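Local atomic coordinates of coiled-coil and C2 domain-containing protein 1-like (Drosophila melanogaster, PDB entry 6EI6), a protein that binds monophosphorylated phosphatidylinositols and regulates ESCRT-dependent endosomal protein sorting, supporting full activity of the ESCRT-III core component shrub, probably by preventing its inappropriate polymerisation. Residues Val124-Ser129 with Lys242-Ile247; Val138-Arg143 with Pro167-Arg172. One frame throughout, in Å; residues are numbered along the deposited sequence.

Contact 1 (Val124-Ser129 with Lys242-Ile247); sequences VVRGIS and KLEVKI
Glu244 is paired with two residues, Val125 and Arg126, at a classic beta bulge that shifts the register of two antiparallel C2-domain strands by one. Glu244 O is the shared acceptor: Val125 N donates to it at 2.8 Å, while Arg126 N makes a weak bond at 3.4 Å. In return Glu244 N gives Arg126 O a nearly straight bond of 2.8 Å, 173° at the hydrogen. Beyond the bulge Ile128 and Lys242 form a hydrogen-bonded pair, N to O in both directions. Between these rungs Gly127 CA sits 3.3 Å from Lys242 O, a CA-H...O contact that supplements the ladder.

Ionic contact is confined to the face carrying Arg126 and Glu244. The arginine chain runs extended from CG to NE, and Arg126 NE comes within 3.0 Å of Glu244 OE1. That oxygen lies well out of the guanidinium plane, over one face, so no N-H points at it and charge attraction alone makes the salt bridge; the guanidinium and carboxylate planes stand 84° apart. The other oxygen, OE2, is hydrogen-bonded to His227 NE2, which gives the carboxylate a second hold.

Van der Waals packing completes the contact. Val125 CG1, anti to its backbone N (chi1 -179°), lies 3.6 Å from the carboxylate carbon Glu244 CD, and Val125 CG2 meets the aliphatic Lys246 CG. On the buried face the apolar pair Val124 CG1 and Leu243 CD1 touches at 4.1 Å.

Strand 119-128 and strand 241-249 are the two inner strands of one four-stranded sheet, flanked by strands 171-176 and 225-233 respectively. Val124, Leu243 and Val245 pack on Phe195 of strand 192-199, and Val124 and Leu243 also reach Val142 of strand 140-145, both strands belonging to the facing sheet of the C2 sandwich.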
ATOM      1  N   VAL A 124      -5.329 -13.005  -4.405  1.00 49.99           N
ATOM      2  CA  VAL A 124      -4.668 -14.061  -3.650  1.00 46.64           C
ATOM      3  C   VAL A 124      -3.700 -14.726  -4.622  1.00 50.02           C
ATOM      4  O   VAL A 124      -4.117 -15.368  -5.586  1.00 53.24           O
ATOM      5  CB  VAL A 124      -5.674 -15.061  -3.060  1.00 47.19           C
ATOM      6  CG1 VAL A 124      -4.989 -16.026  -2.102  1.00 47.73           C
ATOM      7  CG2 VAL A 124      -6.797 -14.332  -2.332  1.00 42.29           C
ATOM      8  N   VAL A 125      -2.404 -14.561  -4.381  1.00 50.10           N
ATOM      9  CA  VAL A 125      -1.392 -14.882  -5.377  1.00 55.86           C
ATOM     10  C   VAL A 125      -0.820 -16.285  -5.194  1.00 55.14           C
ATOM     11  O   VAL A 125      -0.604 -17.001  -6.167  1.00 56.85           O
ATOM     12  CB  VAL A 125      -0.273 -13.814  -5.373  1.00 53.64           C
ATOM     13  CG1 VAL A 125       0.765 -14.142  -6.412  1.00 49.57           C
ATOM     14  CG2 VAL A 125      -0.856 -12.435  -5.618  1.00 49.26           C
ATOM     15  N   ARG A 126      -0.484 -16.678  -3.971  1.00 53.18           N
ATOM     16  CA  ARG A 126       0.153 -17.980  -3.805  1.00 54.47           C
ATOM     17  C   ARG A 126       0.442 -18.190  -2.331  1.00 60.08           C
ATOM     18  O   ARG A 126       0.582 -17.234  -1.561  1.00 58.14           O
ATOM     19  CB  ARG A 126       1.462 -18.135  -4.618  1.00 53.43           C
ATOM     20  CG  ARG A 126       2.588 -17.195  -4.227  1.00 60.05           C
ATOM     21  CD  ARG A 126       3.861 -17.366  -5.077  1.00 58.11           C
ATOM     22  NE  ARG A 126       5.045 -16.991  -4.295  1.00 71.40           N
ATOM     23  CZ  ARG A 126       6.262 -16.761  -4.795  1.00 77.30           C
ATOM     24  NH1 ARG A 126       6.489 -16.864  -6.101  1.00 78.03           N
ATOM     25  NH2 ARG A 126       7.262 -16.428  -3.981  1.00 70.52           N
ATOM     26  N   GLY A 127       0.509 -19.464  -1.950  1.00 59.39           N
ATOM     27  CA  GLY A 127       1.055 -19.867  -0.673  1.00 53.64           C
ATOM     28  C   GLY A 127       2.469 -20.372  -0.887  1.00 57.91           C
ATOM     29  O   GLY A 127       2.843 -20.808  -1.978  1.00 55.34           O
ATOM     30  N   ILE A 128       3.267 -20.278   0.165  1.00 57.36           N
ATOM     31  CA  ILE A 128       4.692 -20.561   0.098  1.00 60.36           C
ATOM     32  C   ILE A 128       5.002 -21.470   1.276  1.00 59.18           C
ATOM     33  O   ILE A 128       5.105 -20.996   2.412  1.00 58.00           O
ATOM     34  CB  ILE A 128       5.557 -19.290   0.142  1.00 57.27           C
ATOM     35  CG1 ILE A 128       4.997 -18.211  -0.780  1.00 60.00           C
ATOM     36  CG2 ILE A 128       6.998 -19.635  -0.201  1.00 53.52           C
ATOM     37  CD1 ILE A 128       5.974 -17.071  -1.032  1.00 61.47           C
ATOM     38  N   SER A 129       5.123 -22.770   1.018  1.00 61.44           N
ATOM     39  CA  SER A 129       5.662 -23.729   1.973  1.00 58.22           C
ATOM     40  C   SER A 129       4.933 -23.691   3.318  1.00 55.72           C
ATOM     41  O   SER A 129       5.519 -23.435   4.370  1.00 54.70           O
ATOM     42  CB  SER A 129       7.162 -23.503   2.132  1.00 56.11           C
ATOM     43  OG  SER A 129       7.746 -23.317   0.851  1.00 63.01           O
ATOM     44  N   LYS A 242       3.748 -18.901   4.242  1.00 51.67           N
ATOM     45  CA  LYS A 242       3.422 -17.518   3.928  1.00 55.31           C
ATOM     46  C   LYS A 242       2.374 -17.471   2.829  1.00 54.25           C
ATOM     47  O   LYS A 242       2.210 -18.420   2.057  1.00 54.87           O
ATOM     48  CB  LYS A 242       4.653 -16.719   3.469  1.00 51.87           C
ATOM     49  CG  LYS A 242       5.670 -16.437   4.551  1.00 52.94           C
ATOM     50  CD  LYS A 242       6.744 -15.514   4.019  1.00 55.97           C
ATOM     51  CE  LYS A 242       7.804 -16.298   3.273  1.00 58.94           C
ATOM     52  NZ  LYS A 242       9.001 -16.472   4.145  1.00 70.13           N
ATOM     53  N   LEU A 243       1.690 -16.328   2.750  1.00 47.78           N
ATOM     54  CA  LEU A 243       0.717 -16.052   1.700  1.00 49.82           C
ATOM     55  C   LEU A 243       1.085 -14.741   1.006  1.00 51.22           C
ATOM     56  O   LEU A 243       1.385 -13.741   1.669  1.00 50.67           O
ATOM     57  CB  LEU A 243      -0.708 -15.985   2.274  1.00 43.22           C
ATOM     58  CG  LEU A 243      -1.854 -15.876   1.266  1.00 45.33           C
ATOM     59  CD1 LEU A 243      -1.973 -17.125   0.424  1.00 47.47           C
ATOM     60  CD2 LEU A 243      -3.156 -15.596   1.956  1.00 41.10           C
ATOM     61  N   GLU A 244       1.067 -14.746  -0.321  1.00 50.07           N
ATOM     62  CA  GLU A 244       1.373 -13.563  -1.110  1.00 46.14           C
ATOM     63  C   GLU A 244       0.092 -12.994  -1.702  1.00 47.35           C
ATOM     64  O   GLU A 244      -0.693 -13.722  -2.322  1.00 49.47           O
ATOM     65  CB  GLU A 244       2.362 -13.887  -2.221  1.00 49.19           C
ATOM     66  CG  GLU A 244       2.661 -12.690  -3.077  1.00 52.04           C
ATOM     67  CD  GLU A 244       3.464 -13.048  -4.292  1.00 59.06           C
ATOM     68  OE1 GLU A 244       3.977 -14.184  -4.349  1.00 62.82           O
ATOM     69  OE2 GLU A 244       3.578 -12.200  -5.199  1.00 63.30           O
ATOM     70  N   VAL A 245      -0.086 -11.683  -1.554  1.00 47.35           N
ATOM     71  CA  VAL A 245      -1.375 -11.039  -1.740  1.00 44.83           C
ATOM     72  C   VAL A 245      -1.171  -9.638  -2.326  1.00 48.08           C
ATOM     73  O   VAL A 245      -0.165  -8.975  -2.063  1.00 45.39           O
ATOM     74  CB  VAL A 245      -2.097 -11.023  -0.375  1.00 42.23           C
ATOM     75  CG1 VAL A 245      -3.061  -9.870  -0.267  1.00 45.19           C
ATOM     76  CG2 VAL A 245      -2.800 -12.349  -0.146  1.00 45.28           C
ATOM     77  N   LYS A 246      -2.131  -9.193  -3.138  1.00 45.15           N
ATOM     78  CA  LYS A 246      -2.185  -7.826  -3.638  1.00 41.76           C
ATOM     79  C   LYS A 246      -3.515  -7.188  -3.253  1.00 45.01           C
ATOM     80  O   LYS A 246      -4.552  -7.859  -3.242  1.00 46.56           O
ATOM     81  CB  LYS A 246      -2.034  -7.779  -5.151  1.00 43.29           C
ATOM     82  CG  LYS A 246      -0.762  -8.398  -5.694  1.00 44.91           C
ATOM     83  CD  LYS A 246      -0.858  -8.468  -7.206  1.00 42.35           C
ATOM     84  CE  LYS A 246       0.514  -8.607  -7.825  1.00 50.83           C
ATOM     85  NZ  LYS A 246       0.397  -8.673  -9.308  1.00 56.35           N
ATOM     86  N   ILE A 247      -3.493  -5.896  -2.922  1.00 40.44           N
ATOM     87  CA  ILE A 247      -4.715  -5.115  -2.772  1.00 39.88           C
ATOM     88  C   ILE A 247      -4.560  -3.842  -3.587  1.00 45.35           C
ATOM     89  O   ILE A 247      -3.593  -3.090  -3.405  1.00 42.58           O
ATOM     90  CB  ILE A 247      -5.023  -4.783  -1.307  1.00 40.15           C
ATOM     91  CG1 ILE A 247      -4.844  -6.032  -0.436  1.00 43.16           C
ATOM     92  CG2 ILE A 247      -6.441  -4.234  -1.196  1.00 38.69           C
ATOM     93  CD1 ILE A 247      -5.139  -5.773   1.016  1.00 40.00           C
TER

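Contact 2 (Val138-Arg143 with Pro167-Arg172); sequences VDTYVR and PDYDER. With SO4 (sulfate ion), chain D.
The interior of the C2 beta sandwich is bridged here by Tyr169, which precedes strand 171-176 of one sheet and reaches Thr140 and Val142 on strand 140-145 of the other. Val142 CG2 presses on one face of the phenol ring, a CH-pi contact 3.8 Å from the Tyr169 centroid and 26° off the normal. Val142 CG2 sits toward the rim, nearest Tyr169 CZ at 3.5 Å. The opposite face is covered by Pro167 CB, also displaced toward the rim, so the ring is held between valine and proline. Thr140 O lies at the ring edge, near its plane and 3.7 Å from Tyr169 CE1. Thr140 OG1 makes a weak hydrogen bond of 3.0 Å to Tyr169 OH. With chi1 38°, Thr140 OG1 is set between the backbone N and carbonyl carbon, and it also meets Pro167 CG at 3.6 Å. Farther along, Arg143 NH1 makes a weak hydrogen bond to O1 of a sulfate, probably from the crystallisation liquor, which Lys157 NZ also binds. An alanine in place of Tyr169 would probably open a gap between Val142 and Pro167 and leave Thr140 OG1 and Tyr130 OH without their phenol partner. The Tyr169 chemistry is mostly apolar, its buried oxygen satisfied chiefly by Tyr130 OH and weakly by Thr140 OG1; covering both faces is likely to limit ring rotation.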
ATOM      1  N   VAL A 138      -1.708 -32.029   0.565  1.00 80.79           N
ATOM      2  CA  VAL A 138      -2.413 -30.973   1.264  1.00 75.31           C
ATOM      3  C   VAL A 138      -3.189 -30.224   0.181  1.00 74.21           C
ATOM      4  O   VAL A 138      -2.641 -29.909  -0.884  1.00 72.83           O
ATOM      5  CB  VAL A 138      -1.442 -30.081   2.057  1.00 72.47           C
ATOM      6  CG1 VAL A 138      -0.691 -29.088   1.172  1.00 72.88           C
ATOM      7  CG2 VAL A 138      -2.153 -29.419   3.214  1.00 69.18           C
ATOM      8  N   ASP A 139      -4.501 -30.107   0.372  1.00 72.78           N
ATOM      9  CA  ASP A 139      -5.365 -29.348  -0.519  1.00 71.19           C
ATOM     10  C   ASP A 139      -5.786 -28.107   0.243  1.00 71.76           C
ATOM     11  O   ASP A 139      -6.162 -28.200   1.418  1.00 65.16           O
ATOM     12  CB  ASP A 139      -6.600 -30.141  -0.961  1.00 74.36           C
ATOM     13  CG  ASP A 139      -6.252 -31.385  -1.750  1.00 80.82           C
ATOM     14  OD1 ASP A 139      -5.196 -31.397  -2.416  1.00 82.00           O
ATOM     15  OD2 ASP A 139      -7.047 -32.359  -1.715  1.00 84.86           O
ATOM     16  N   THR A 140      -5.713 -26.949  -0.413  1.00 72.89           N
ATOM     17  CA  THR A 140      -5.892 -25.690   0.292  1.00 63.10           C
ATOM     18  C   THR A 140      -6.800 -24.767  -0.497  1.00 61.57           C
ATOM     19  O   THR A 140      -6.937 -24.875  -1.717  1.00 64.91           O
ATOM     20  CB  THR A 140      -4.552 -25.002   0.562  1.00 62.40           C
ATOM     21  OG1 THR A 140      -3.699 -25.196  -0.569  1.00 68.49           O
ATOM     22  CG2 THR A 140      -3.887 -25.607   1.775  1.00 59.39           C
ATOM     23  N   TYR A 141      -7.437 -23.867   0.240  1.00 60.90           N
ATOM     24  CA  TYR A 141      -8.202 -22.763  -0.314  1.00 55.73           C
ATOM     25  C   TYR A 141      -8.137 -21.629   0.705  1.00 53.29           C
ATOM     26  O   TYR A 141      -7.818 -21.848   1.878  1.00 53.72           O
ATOM     27  CB  TYR A 141      -9.644 -23.187  -0.644  1.00 51.05           C
ATOM     28  CG  TYR A 141     -10.489 -23.475   0.568  1.00 54.59           C
ATOM     29  CD1 TYR A 141     -10.486 -24.734   1.164  1.00 55.22           C
ATOM     30  CD2 TYR A 141     -11.280 -22.486   1.130  1.00 52.62           C
ATOM     31  CE1 TYR A 141     -11.249 -24.996   2.288  1.00 50.45           C
ATOM     32  CE2 TYR A 141     -12.040 -22.740   2.254  1.00 59.49           C
ATOM     33  CZ  TYR A 141     -12.019 -24.001   2.830  1.00 55.39           C
ATOM     34  OH  TYR A 141     -12.781 -24.237   3.956  1.00 54.76           O
ATOM     35  N   VAL A 142      -8.414 -20.407   0.252  1.00 53.52           N
ATOM     36  CA  VAL A 142      -8.268 -19.212   1.080  1.00 49.44           C
ATOM     37  C   VAL A 142      -9.597 -18.470   1.106  1.00 47.85           C
ATOM     38  O   VAL A 142     -10.185 -18.215   0.053  1.00 55.00           O
ATOM     39  CB  VAL A 142      -7.136 -18.299   0.559  1.00 48.59           C
ATOM     40  CG1 VAL A 142      -6.872 -17.158   1.525  1.00 44.96           C
ATOM     41  CG2 VAL A 142      -5.869 -19.095   0.298  1.00 43.84           C
ATOM     42  N   ARG A 143     -10.074 -18.146   2.304  1.00 42.14           N
ATOM     43  CA  ARG A 143     -11.229 -17.282   2.486  1.00 45.19           C
ATOM     44  C   ARG A 143     -10.782 -15.840   2.665  1.00 52.11           C
ATOM     45  O   ARG A 143      -9.801 -15.565   3.363  1.00 47.58           O
ATOM     46  CB  ARG A 143     -12.032 -17.689   3.715  1.00 47.60           C
ATOM     47  CG  ARG A 143     -12.569 -19.092   3.691  1.00 57.32           C
ATOM     48  CD  ARG A 143     -13.618 -19.276   4.796  1.00 56.09           C
ATOM     49  NE  ARG A 143     -14.240 -20.593   4.733  1.00 59.32           N
ATOM     50  CZ  ARG A 143     -15.113 -20.973   3.800  1.00 69.77           C
ATOM     51  NH1 ARG A 143     -15.480 -20.138   2.824  1.00 63.20           N
ATOM     52  NH2 ARG A 143     -15.618 -22.203   3.838  1.00 70.40           N
ATOM     53  N   PRO A 167       0.864 -23.580  -2.861  1.00 56.72           N
ATOM     54  CA  PRO A 167      -0.167 -23.394  -3.888  1.00 55.37           C
ATOM     55  C   PRO A 167       0.028 -22.123  -4.699  1.00 62.95           C
ATOM     56  O   PRO A 167       0.525 -21.106  -4.201  1.00 59.19           O
ATOM     57  CB  PRO A 167      -1.461 -23.301  -3.073  1.00 56.28           C
ATOM     58  CG  PRO A 167      -1.057 -22.996  -1.691  1.00 58.14           C
ATOM     59  CD  PRO A 167       0.288 -23.627  -1.506  1.00 60.47           C
ATOM     60  N   ASP A 168      -0.451 -22.168  -5.934  1.00 60.69           N
ATOM     61  CA  ASP A 168      -0.462 -21.017  -6.821  1.00 54.46           C
ATOM     62  C   ASP A 168      -1.906 -20.690  -7.191  1.00 59.76           C
ATOM     63  O   ASP A 168      -2.297 -20.867  -8.344  1.00 64.70           O
ATOM     64  CB  ASP A 168       0.403 -21.280  -8.074  1.00 60.25           C
ATOM     65  CG  ASP A 168       1.880 -20.953  -7.855  1.00 65.78           C
ATOM     66  OD1 ASP A 168       2.746 -21.779  -8.219  1.00 65.39           O
ATOM     67  OD2 ASP A 168       2.188 -19.858  -7.330  1.00 70.33           O
ATOM     68  N   TYR A 169      -2.694 -20.223  -6.216  1.00 60.98           N
ATOM     69  CA  TYR A 169      -3.934 -19.511  -6.530  1.00 58.33           C
ATOM     70  C   TYR A 169      -3.623 -18.278  -7.365  1.00 65.06           C
ATOM     71  O   TYR A 169      -2.604 -17.623  -7.180  1.00 68.91           O
ATOM     72  CB  TYR A 169      -4.655 -19.046  -5.261  1.00 54.06           C
ATOM     73  CG  TYR A 169      -4.504 -19.912  -4.022  1.00 62.28           C
ATOM     74  CD1 TYR A 169      -5.380 -20.969  -3.770  1.00 65.65           C
ATOM     75  CD2 TYR A 169      -3.514 -19.649  -3.085  1.00 55.58           C
ATOM     76  CE1 TYR A 169      -5.255 -21.749  -2.626  1.00 61.55           C
ATOM     77  CE2 TYR A 169      -3.384 -20.426  -1.946  1.00 60.01           C
ATOM     78  CZ  TYR A 169      -4.255 -21.472  -1.722  1.00 58.94           C
ATOM     79  OH  TYR A 169      -4.111 -22.232  -0.582  1.00 63.61           O
ATOM     80  N   ASP A 170      -4.510 -17.909  -8.269  1.00 61.58           N
ATOM     81  CA  ASP A 170      -4.272 -16.665  -8.994  1.00 55.92           C
ATOM     82  C   ASP A 170      -5.615 -16.029  -9.258  1.00 59.13           C
ATOM     83  O   ASP A 170      -6.008 -15.809 -10.397  1.00 63.80           O
ATOM     84  CB  ASP A 170      -3.508 -16.880 -10.292  1.00 55.50           C
ATOM     85  CG  ASP A 170      -2.024 -17.055 -10.052  1.00 68.67           C
ATOM     86  OD1 ASP A 170      -1.432 -16.218  -9.338  1.00 72.97           O
ATOM     87  OD2 ASP A 170      -1.447 -18.038 -10.561  1.00 73.44           O
ATOM     88  N   GLU A 171      -6.318 -15.736  -8.175  1.00 51.87           N
ATOM     89  CA  GLU A 171      -7.702 -15.316  -8.257  1.00 57.23           C
ATOM     90  C   GLU A 171      -7.844 -13.900  -7.746  1.00 53.95           C
ATOM     91  O   GLU A 171      -7.274 -13.546  -6.707  1.00 53.54           O
ATOM     92  CB  GLU A 171      -8.618 -16.252  -7.465  1.00 60.74           C
ATOM     93  CG  GLU A 171      -9.097 -17.440  -8.275  1.00 59.89           C
ATOM     94  CD  GLU A 171      -9.744 -18.495  -7.409  1.00 61.63           C
ATOM     95  OE1 GLU A 171     -10.917 -18.282  -7.001  1.00 62.92           O
ATOM     96  OE2 GLU A 171      -9.069 -19.522  -7.128  1.00 57.16           O
ATOM     97  N   ARG A 172      -8.629 -13.120  -8.484  1.00 52.89           N
ATOM     98  CA  ARG A 172      -8.904 -11.722  -8.207  1.00 49.12           C
ATOM     99  C   ARG A 172     -10.365 -11.571  -7.819  1.00 49.75           C
ATOM    100  O   ARG A 172     -11.244 -12.168  -8.446  1.00 57.08           O
ATOM    101  CB  ARG A 172      -8.600 -10.858  -9.435  1.00 50.35           C
ATOM    102  CG  ARG A 172      -7.428 -11.338 -10.275  1.00 54.09           C
ATOM    103  CD  ARG A 172      -6.997 -10.298 -11.329  1.00 60.83           C
ATOM    104  NE  ARG A 172      -5.555 -10.393 -11.626  1.00 70.24           N
ATOM    105  CZ  ARG A 172      -4.649  -9.416 -11.456  1.00 67.14           C
ATOM    106  NH1 ARG A 172      -5.007  -8.210 -11.014  1.00 63.91           N
ATOM    107  NH2 ARG A 172      -3.370  -9.644 -11.745  1.00 67.71           N
TER
HETATM  108  S   SO4 D 902     -19.335 -21.819   2.139  1.00118.35           S
HETATM  109  O1  SO4 D 902     -18.145 -21.742   1.284  1.00 93.57           O
HETATM  110  O2  SO4 D 902     -19.789 -20.462   2.473  1.00107.38           O
HETATM  111  O3  SO4 D 902     -20.407 -22.541   1.437  1.00109.82           O
HETATM  112  O4  SO4 D 902     -18.997 -22.541   3.369  1.00103.77           O

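From the N terminus the chain runs through helices 34-62 and 66-91 and strand 99-102, then strand 119-128 supplies the first half of contact 1. Strand 140-145 follows in the other sheet and begins contact 2, which closes a short loop when the chain returns at 167-172. Contact 1 closes much later, at 242-247, so its long loop encloses contact 2 entirely. Contact 1 joins strands within one sheet, whereas contact 2 ties that sheet's edge region to the facing one. Their centres are about 8 Å apart, and they touch directly: Gly127 N lies 2.8 Å from Pro167 O, a probable hydrogen bond.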